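Long-range contacts in ascorbate-specific PTS system EIIA component (Streptococcus pyogenes serotype M1, PDB 2OQT), which probably takes up and passes on the phosphoryl group as the cytoplasmic IIA component of a phosphoenolpyruvate-dependent ascorbate transport system: residues A[9-13]-A[78-82]; A[27-31]-A[44-49]. All coordinates share one frame; numbering follows the deposited sequence.

Contact 1 (A[9-13]-A[78-82]); sequences IDNNS and RNAFA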
ATOM      1  N   ILE A   9      -7.411  -6.671  -7.893  1.00 63.85           N
ATOM      2  CA  ILE A   9      -7.834  -7.041  -9.234  1.00 63.90           C
ATOM      3  C   ILE A   9      -8.830  -6.023  -9.750  1.00 64.47           C
ATOM      4  O   ILE A   9      -8.740  -5.599 -10.908  1.00 64.89           O
ATOM      5  CB  ILE A   9      -8.495  -8.440  -9.290  1.00 63.84           C
ATOM      6  CG1 ILE A   9      -7.480  -9.558  -9.052  1.00 63.84           C
ATOM      7  CG2 ILE A   9      -9.149  -8.636 -10.648  1.00 63.54           C
ATOM      8  CD1 ILE A   9      -8.129 -10.901  -8.648  1.00 62.40           C
ATOM      9  N   ASP A  10      -9.781  -5.643  -8.900  1.00 64.57           N
ATOM     10  CA  ASP A  10     -10.835  -4.729  -9.303  1.00 66.07           C
ATOM     11  C   ASP A  10     -10.330  -3.360  -9.705  1.00 65.38           C
ATOM     12  O   ASP A  10     -11.023  -2.567 -10.376  1.00 66.55           O
ATOM     13  CB  ASP A  10     -11.854  -4.608  -8.194  1.00 66.93           C
ATOM     14  CG  ASP A  10     -12.617  -5.894  -7.995  1.00 72.34           C
ATOM     15  OD1 ASP A  10     -12.615  -6.745  -8.945  1.00 75.83           O
ATOM     16  OD2 ASP A  10     -13.215  -6.060  -6.898  1.00 77.93           O
ATOM     17  N   ASN A  11      -9.102  -3.094  -9.294  1.00 64.63           N
ATOM     18  CA  ASN A  11      -8.505  -1.797  -9.426  1.00 63.09           C
ATOM     19  C   ASN A  11      -7.308  -1.899 -10.307  1.00 62.75           C
ATOM     20  O   ASN A  11      -6.781  -0.862 -10.743  1.00 62.66           O
ATOM     21  CB  ASN A  11      -8.134  -1.295  -8.038  1.00 62.36           C
ATOM     22  CG  ASN A  11      -9.316  -0.738  -7.324  1.00 61.98           C
ATOM     23  OD1 ASN A  11      -9.728   0.386  -7.623  1.00 64.19           O
ATOM     24  ND2 ASN A  11      -9.928  -1.528  -6.439  1.00 57.00           N
ATOM     25  N   ASN A  12      -6.882  -3.156 -10.544  1.00 61.72           N
ATOM     26  CA  ASN A  12      -5.689  -3.465 -11.314  1.00 60.72           C
ATOM     27  C   ASN A  12      -4.545  -2.700 -10.754  1.00 60.35           C
ATOM     28  O   ASN A  12      -3.908  -1.935 -11.466  1.00 60.92           O
ATOM     29  CB  ASN A  12      -5.881  -3.087 -12.781  1.00 61.13           C
ATOM     30  CG  ASN A  12      -6.410  -4.232 -13.602  1.00 59.80           C
ATOM     31  OD1 ASN A  12      -6.306  -4.217 -14.820  1.00 61.45           O
ATOM     32  ND2 ASN A  12      -6.964  -5.242 -12.940  1.00 57.37           N
ATOM     33  N   SER A  13      -4.287  -2.940  -9.468  1.00 60.21           N
ATOM     34  CA  SER A  13      -3.603  -1.999  -8.565  1.00 59.25           C
ATOM     35  C   SER A  13      -2.141  -2.264  -8.331  1.00 59.06           C
ATOM     36  O   SER A  13      -1.486  -1.527  -7.592  1.00 58.75           O
ATOM     37  CB  SER A  13      -4.236  -2.136  -7.204  1.00 58.71           C
ATOM     38  OG  SER A  13      -5.164  -1.129  -7.010  1.00 59.27           O
ATOM     39  N   ARG A  78     -14.327   5.123  -3.179  1.00 53.73           N
ATOM     40  CA  ARG A  78     -14.464   3.687  -3.172  1.00 53.21           C
ATOM     41  C   ARG A  78     -13.315   3.037  -2.399  1.00 53.26           C
ATOM     42  O   ARG A  78     -12.124   3.415  -2.573  1.00 52.91           O
ATOM     43  CB  ARG A  78     -14.434   3.206  -4.625  1.00 53.58           C
ATOM     44  CG  ARG A  78     -14.450   1.694  -4.842  1.00 53.28           C
ATOM     45  CD  ARG A  78     -14.664   1.370  -6.325  1.00 53.11           C
ATOM     46  NE  ARG A  78     -13.440   1.314  -7.143  1.00 55.03           N
ATOM     47  CZ  ARG A  78     -13.171   2.127  -8.176  1.00 56.24           C
ATOM     48  NH1 ARG A  78     -14.004   3.116  -8.492  1.00 48.26           N
ATOM     49  NH2 ARG A  78     -12.040   1.968  -8.879  1.00 56.69           N
ATOM     50  N   ASN A  79     -13.670   2.058  -1.551  1.00 52.65           N
ATOM     51  CA  ASN A  79     -12.654   1.225  -0.890  1.00 52.02           C
ATOM     52  C   ASN A  79     -11.797   0.464  -1.910  1.00 51.78           C
ATOM     53  O   ASN A  79     -12.304  -0.131  -2.906  1.00 51.53           O
ATOM     54  CB  ASN A  79     -13.249   0.277   0.144  1.00 51.83           C
ATOM     55  CG  ASN A  79     -14.138   0.981   1.188  1.00 53.92           C
ATOM     56  OD1 ASN A  79     -15.030   0.344   1.724  1.00 57.77           O
ATOM     57  ND2 ASN A  79     -13.925   2.279   1.452  1.00 53.90           N
ATOM     58  N   ALA A  80     -10.490   0.514  -1.668  1.00 50.79           N
ATOM     59  CA  ALA A  80      -9.496   0.040  -2.630  1.00 49.56           C
ATOM     60  C   ALA A  80      -8.210  -0.189  -1.898  1.00 49.33           C
ATOM     61  O   ALA A  80      -7.992   0.367  -0.808  1.00 49.12           O
ATOM     62  CB  ALA A  80      -9.276   1.074  -3.722  1.00 49.14           C
ATOM     63  N   PHE A  81      -7.403  -1.059  -2.495  1.00 48.87           N
ATOM     64  CA  PHE A  81      -6.029  -1.278  -2.144  1.00 49.34           C
ATOM     65  C   PHE A  81      -5.245  -1.092  -3.425  1.00 48.97           C
ATOM     66  O   PHE A  81      -5.754  -1.378  -4.521  1.00 47.55           O
ATOM     67  CB  PHE A  81      -5.757  -2.701  -1.681  1.00 49.39           C
ATOM     68  CG  PHE A  81      -6.280  -3.041  -0.295  1.00 51.04           C
ATOM     69  CD1 PHE A  81      -5.674  -2.507   0.860  1.00 53.76           C
ATOM     70  CD2 PHE A  81      -7.342  -3.961  -0.141  1.00 49.76           C
ATOM     71  CE1 PHE A  81      -6.152  -2.866   2.156  1.00 51.20           C
ATOM     72  CE2 PHE A  81      -7.828  -4.325   1.131  1.00 51.85           C
ATOM     73  CZ  PHE A  81      -7.225  -3.776   2.288  1.00 51.37           C
ATOM     74  N   ALA A  82      -3.996  -0.653  -3.252  1.00 49.29           N
ATOM     75  CA  ALA A  82      -3.002  -0.637  -4.292  1.00 50.09           C
ATOM     76  C   ALA A  82      -1.759  -1.343  -3.737  1.00 50.76           C
ATOM     77  O   ALA A  82      -1.666  -1.544  -2.524  1.00 50.90           O
ATOM     78  CB  ALA A  82      -2.721   0.800  -4.754  1.00 49.83           C
TER
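The two flat groups of this contact, the amide of Asn-11 and the guanidinium of Arg-78, are turned only 16° apart. OD1 of Asn-11 meets the guanidinium at its edge, 3.1 Å from Arg-78 NH2, in a fairly straight bond (156° at the hydrogen) whose donor is tilted from the carbonyl plane. Above the amide plane comes a methyl group, Ala-80 CB, 3.8 Å from Asn-11 ND2. With CG beside its backbone N (chi1 -80°), Asn-11 holds the amide across toward the strand. Asparagine suits this buried place because both ends of its amide find partners: OD1 also accepts from Ser-37 OG and ND2 donates to Ala-7 O, while Arg-78 NH2 donates to Ser-37 O, tying the 78-82 segment to the residue that follows helix 23-36.

Further along, Ser-13 OG donates to a lone pair of Phe-81 O at 2.6 Å, in the carbonyl plane. Its short side chain lets the backbones close in, Ser-13 CB lying 3.5 Å from Ala-82 CA. Small alanines at 80 and 82 fit beneath Leu-34 of helix 23-36, whereas the Phe-81 ring packs among Leu-4, Ala-7 and Leu-8 of helix 4-10 and against helix 111-124.

Asn-12, whose positive phi asparagine tolerates well, ends helix 4-10 in a Schellman motif, and a backbone bond between Ser-13 and Leu-83 then begins the parallel pairing of strands 14-18 and 80-86. The result is a helix-to-strand junction leading into the mixed sheet of an alpha/beta EIIA domain, with helices packed on both sides.

Contact 2 (A[27-31]-A[44-49]); sequences VRLAV and YYDAII
Val-27 and Val-31, one turn apart on helix 23-36, meet Tyr-45 and Ile-48 of helix 42-55 in a roughly antiparallel helical hairpin; the short axes approach to 9.9 Å at 142°. Val-27 CG1 is shared by three side chains: it lies 3.8 Å from Ile-48 CG2, it meets the Tyr-45 ring at its edge, and it touches Ile-49 CD1. A turn later Val-31 CG2 and Ile-48 CD1 reach toward each other tip to tip, 4.0 Å apart. Branching suits Val-31 and Ile-48, whose two arms serve different neighbours: Val-31 CG1, anti to its own N (chi1 -178°), turns instead to Tyr-45 CB and Tyr-44 CD2.

In the next shell, residues of helix 42-55 hold the rings. Ile-49 CG1 lies 3.6 Å above one face of Tyr-45, and Ile-48 CD1 lies over a face of Tyr-44. The hydroxyl of Tyr-44 is bound to Leu-104 O and Ala-70 N, fastening the helix to the sheet beside His-69, which matches the histidine that probably carries the phosphoryl group in this family.

Toward the surface, long amphipathic side chains cover the seam. The end of Arg-28, modelled in two conformers, is placed only doubtfully against the Tyr-45 hydroxyl, but nearer its backbone the packing is close: Arg-28 CB lies 3.7 Å from Tyr-45 CE1.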
ATOM      1  N   VAL A  27       5.231   7.649  -2.174  1.00 58.74           N
ATOM      2  CA  VAL A  27       3.840   7.773  -1.827  1.00 57.65           C
ATOM      3  C   VAL A  27       3.036   8.166  -3.072  1.00 57.40           C
ATOM      4  O   VAL A  27       2.003   7.570  -3.330  1.00 58.39           O
ATOM      5  CB  VAL A  27       3.687   8.720  -0.619  1.00 56.32           C
ATOM      6  CG1 VAL A  27       2.298   9.253  -0.487  1.00 55.78           C
ATOM      7  CG2 VAL A  27       4.065   7.971   0.597  1.00 56.52           C
ATOM      8  N   ARG A  28       3.494   9.155  -3.823  1.00 57.03           N
ATOM      9  CA  ARG A  28       2.842   9.523  -5.071  0.50 57.04           C
ATOM     10  C   ARG A  28       2.640   8.286  -5.944  1.00 56.83           C
ATOM     11  O   ARG A  28       1.542   8.027  -6.434  1.00 56.95           O
ATOM     12  CB  ARG A  28       3.684  10.569  -5.799  0.50 57.19           C
ATOM     13  CG  ARG A  28       3.178  10.991  -7.164  0.50 58.09           C
ATOM     14  CD  ARG A  28       4.032  12.139  -7.694  0.50 58.81           C
ATOM     15  NE  ARG A  28       3.521  13.445  -7.260  0.50 61.29           N
ATOM     16  CZ  ARG A  28       4.288  14.490  -6.942  0.50 60.92           C
ATOM     17  NH1 ARG A  28       5.622  14.381  -6.992  0.50 60.62           N
ATOM     18  NH2 ARG A  28       3.723  15.631  -6.554  0.50 57.52           N
ATOM     19  N   LEU A  29       3.713   7.514  -6.125  1.00 56.74           N
ATOM     20  CA  LEU A  29       3.681   6.334  -6.998  1.00 55.62           C
ATOM     21  C   LEU A  29       2.749   5.287  -6.429  1.00 55.87           C
ATOM     22  O   LEU A  29       2.197   4.479  -7.169  1.00 56.59           O
ATOM     23  CB  LEU A  29       5.100   5.744  -7.191  1.00 55.51           C
ATOM     24  CG  LEU A  29       6.179   6.513  -8.008  1.00 54.78           C
ATOM     25  CD1 LEU A  29       7.532   5.857  -7.770  1.00 53.88           C
ATOM     26  CD2 LEU A  29       5.856   6.619  -9.552  1.00 51.84           C
ATOM     27  N   ALA A  30       2.568   5.290  -5.110  1.00 55.42           N
ATOM     28  CA  ALA A  30       1.818   4.237  -4.475  1.00 55.19           C
ATOM     29  C   ALA A  30       0.323   4.528  -4.566  1.00 55.52           C
ATOM     30  O   ALA A  30      -0.506   3.611  -4.551  1.00 56.13           O
ATOM     31  CB  ALA A  30       2.268   4.059  -3.045  1.00 54.41           C
ATOM     32  N   VAL A  31      -0.024   5.803  -4.651  1.00 55.80           N
ATOM     33  CA  VAL A  31      -1.421   6.230  -4.726  1.00 56.24           C
ATOM     34  C   VAL A  31      -1.880   6.295  -6.193  1.00 56.17           C
ATOM     35  O   VAL A  31      -3.054   6.158  -6.495  1.00 55.72           O
ATOM     36  CB  VAL A  31      -1.627   7.629  -4.054  1.00 56.65           C
ATOM     37  CG1 VAL A  31      -3.097   8.038  -4.089  1.00 57.47           C
ATOM     38  CG2 VAL A  31      -1.142   7.643  -2.597  1.00 56.93           C
ATOM     39  N   TYR A  44      -6.258  12.899  -2.310  1.00 60.44           N
ATOM     40  CA  TYR A  44      -5.899  11.803  -1.408  1.00 59.77           C
ATOM     41  C   TYR A  44      -4.402  11.728  -1.235  1.00 59.33           C
ATOM     42  O   TYR A  44      -3.939  11.634  -0.139  1.00 60.21           O
ATOM     43  CB  TYR A  44      -6.484  10.437  -1.844  1.00 58.68           C
ATOM     44  CG  TYR A  44      -6.427   9.400  -0.734  1.00 58.92           C
ATOM     45  CD1 TYR A  44      -6.893   9.701   0.561  1.00 58.37           C
ATOM     46  CD2 TYR A  44      -5.863   8.123  -0.946  1.00 57.91           C
ATOM     47  CE1 TYR A  44      -6.828   8.744   1.594  1.00 57.36           C
ATOM     48  CE2 TYR A  44      -5.782   7.168   0.109  1.00 54.65           C
ATOM     49  CZ  TYR A  44      -6.270   7.485   1.351  1.00 55.79           C
ATOM     50  OH  TYR A  44      -6.211   6.575   2.376  1.00 57.41           O
ATOM     51  N   TYR A  45      -3.635  11.774  -2.306  1.00 59.93           N
ATOM     52  CA  TYR A  45      -2.198  11.917  -2.155  1.00 60.31           C
ATOM     53  C   TYR A  45      -1.883  13.117  -1.198  1.00 59.26           C
ATOM     54  O   TYR A  45      -1.332  12.933  -0.137  1.00 60.20           O
ATOM     55  CB  TYR A  45      -1.557  12.041  -3.544  1.00 62.57           C
ATOM     56  CG  TYR A  45      -0.177  12.678  -3.553  1.00 65.03           C
ATOM     57  CD1 TYR A  45       0.952  11.978  -3.099  1.00 67.79           C
ATOM     58  CD2 TYR A  45      -0.006  13.985  -3.987  1.00 67.06           C
ATOM     59  CE1 TYR A  45       2.249  12.572  -3.091  1.00 67.35           C
ATOM     60  CE2 TYR A  45       1.282  14.594  -3.971  1.00 69.91           C
ATOM     61  CZ  TYR A  45       2.397  13.878  -3.527  1.00 67.72           C
ATOM     62  OH  TYR A  45       3.638  14.492  -3.533  1.00 67.30           O
ATOM     63  N   ASP A  46      -2.298  14.324  -1.540  1.00 57.58           N
ATOM     64  CA  ASP A  46      -2.194  15.464  -0.640  1.00 56.17           C
ATOM     65  C   ASP A  46      -2.524  15.169   0.818  1.00 54.69           C
ATOM     66  O   ASP A  46      -1.789  15.559   1.730  1.00 54.16           O
ATOM     67  CB  ASP A  46      -3.064  16.604  -1.171  1.00 56.75           C
ATOM     68  CG  ASP A  46      -2.662  17.001  -2.568  1.00 57.01           C
ATOM     69  OD1 ASP A  46      -3.506  17.390  -3.402  1.00 60.79           O
ATOM     70  OD2 ASP A  46      -1.477  16.860  -2.849  1.00 58.95           O
ATOM     71  N   ALA A  47      -3.621  14.463   1.046  1.00 53.04           N
ATOM     72  CA  ALA A  47      -4.004  14.182   2.397  1.00 51.70           C
ATOM     73  C   ALA A  47      -2.989  13.203   3.039  1.00 51.16           C
ATOM     74  O   ALA A  47      -2.734  13.230   4.226  1.00 52.33           O
ATOM     75  CB  ALA A  47      -5.450  13.690   2.445  1.00 51.31           C
ATOM     76  N   ILE A  48      -2.312  12.387   2.260  1.00 50.27           N
ATOM     77  CA  ILE A  48      -1.338  11.503   2.901  1.00 48.57           C
ATOM     78  C   ILE A  48      -0.095  12.301   3.342  1.00 49.02           C
ATOM     79  O   ILE A  48       0.438  12.111   4.444  1.00 48.07           O
ATOM     80  CB  ILE A  48      -1.081  10.260   2.034  1.00 48.36           C
ATOM     81  CG1 ILE A  48      -2.398   9.430   1.996  1.00 49.22           C
ATOM     82  CG2 ILE A  48       0.088   9.449   2.562  1.00 46.86           C
ATOM     83  CD1 ILE A  48      -2.414   8.127   1.178  1.00 46.46           C
ATOM     84  N   ILE A  49       0.334  13.220   2.468  1.00 49.65           N
ATOM     85  CA  ILE A  49       1.522  14.019   2.684  1.00 49.27           C
ATOM     86  C   ILE A  49       1.305  14.887   3.910  1.00 50.50           C
ATOM     87  O   ILE A  49       2.196  14.999   4.746  1.00 51.18           O
ATOM     88  CB  ILE A  49       1.847  14.920   1.479  1.00 49.23           C
ATOM     89  CG1 ILE A  49       2.091  14.062   0.206  1.00 49.35           C
ATOM     90  CG2 ILE A  49       3.076  15.827   1.817  1.00 45.93           C
ATOM     91  CD1 ILE A  49       3.320  13.116   0.259  1.00 45.08           C
TER

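Helix 23-36 joins the two contacts, whose centres are 15 Å apart. Its 27-31 segment packs outward against helix 42-55 in contact 2, while Leu-34, about one turn beyond Val-31, carries the same helix on to contact 1. They touch directly where Ala-82 CB packs 3.6 Å from Ala-30 O, and the small alanine lets the helix backbone approach the strand closely. Strand 97-105 is a second bridge: Ala-80 and Ala-82 pair with Ala-105 and Thr-103, and Tyr-44 reaches the same strand from contact 2. Contact 2 also borders the probable phosphorylation site; contact 1 lies where the chain enters strand 14-18, at the border of the sheet.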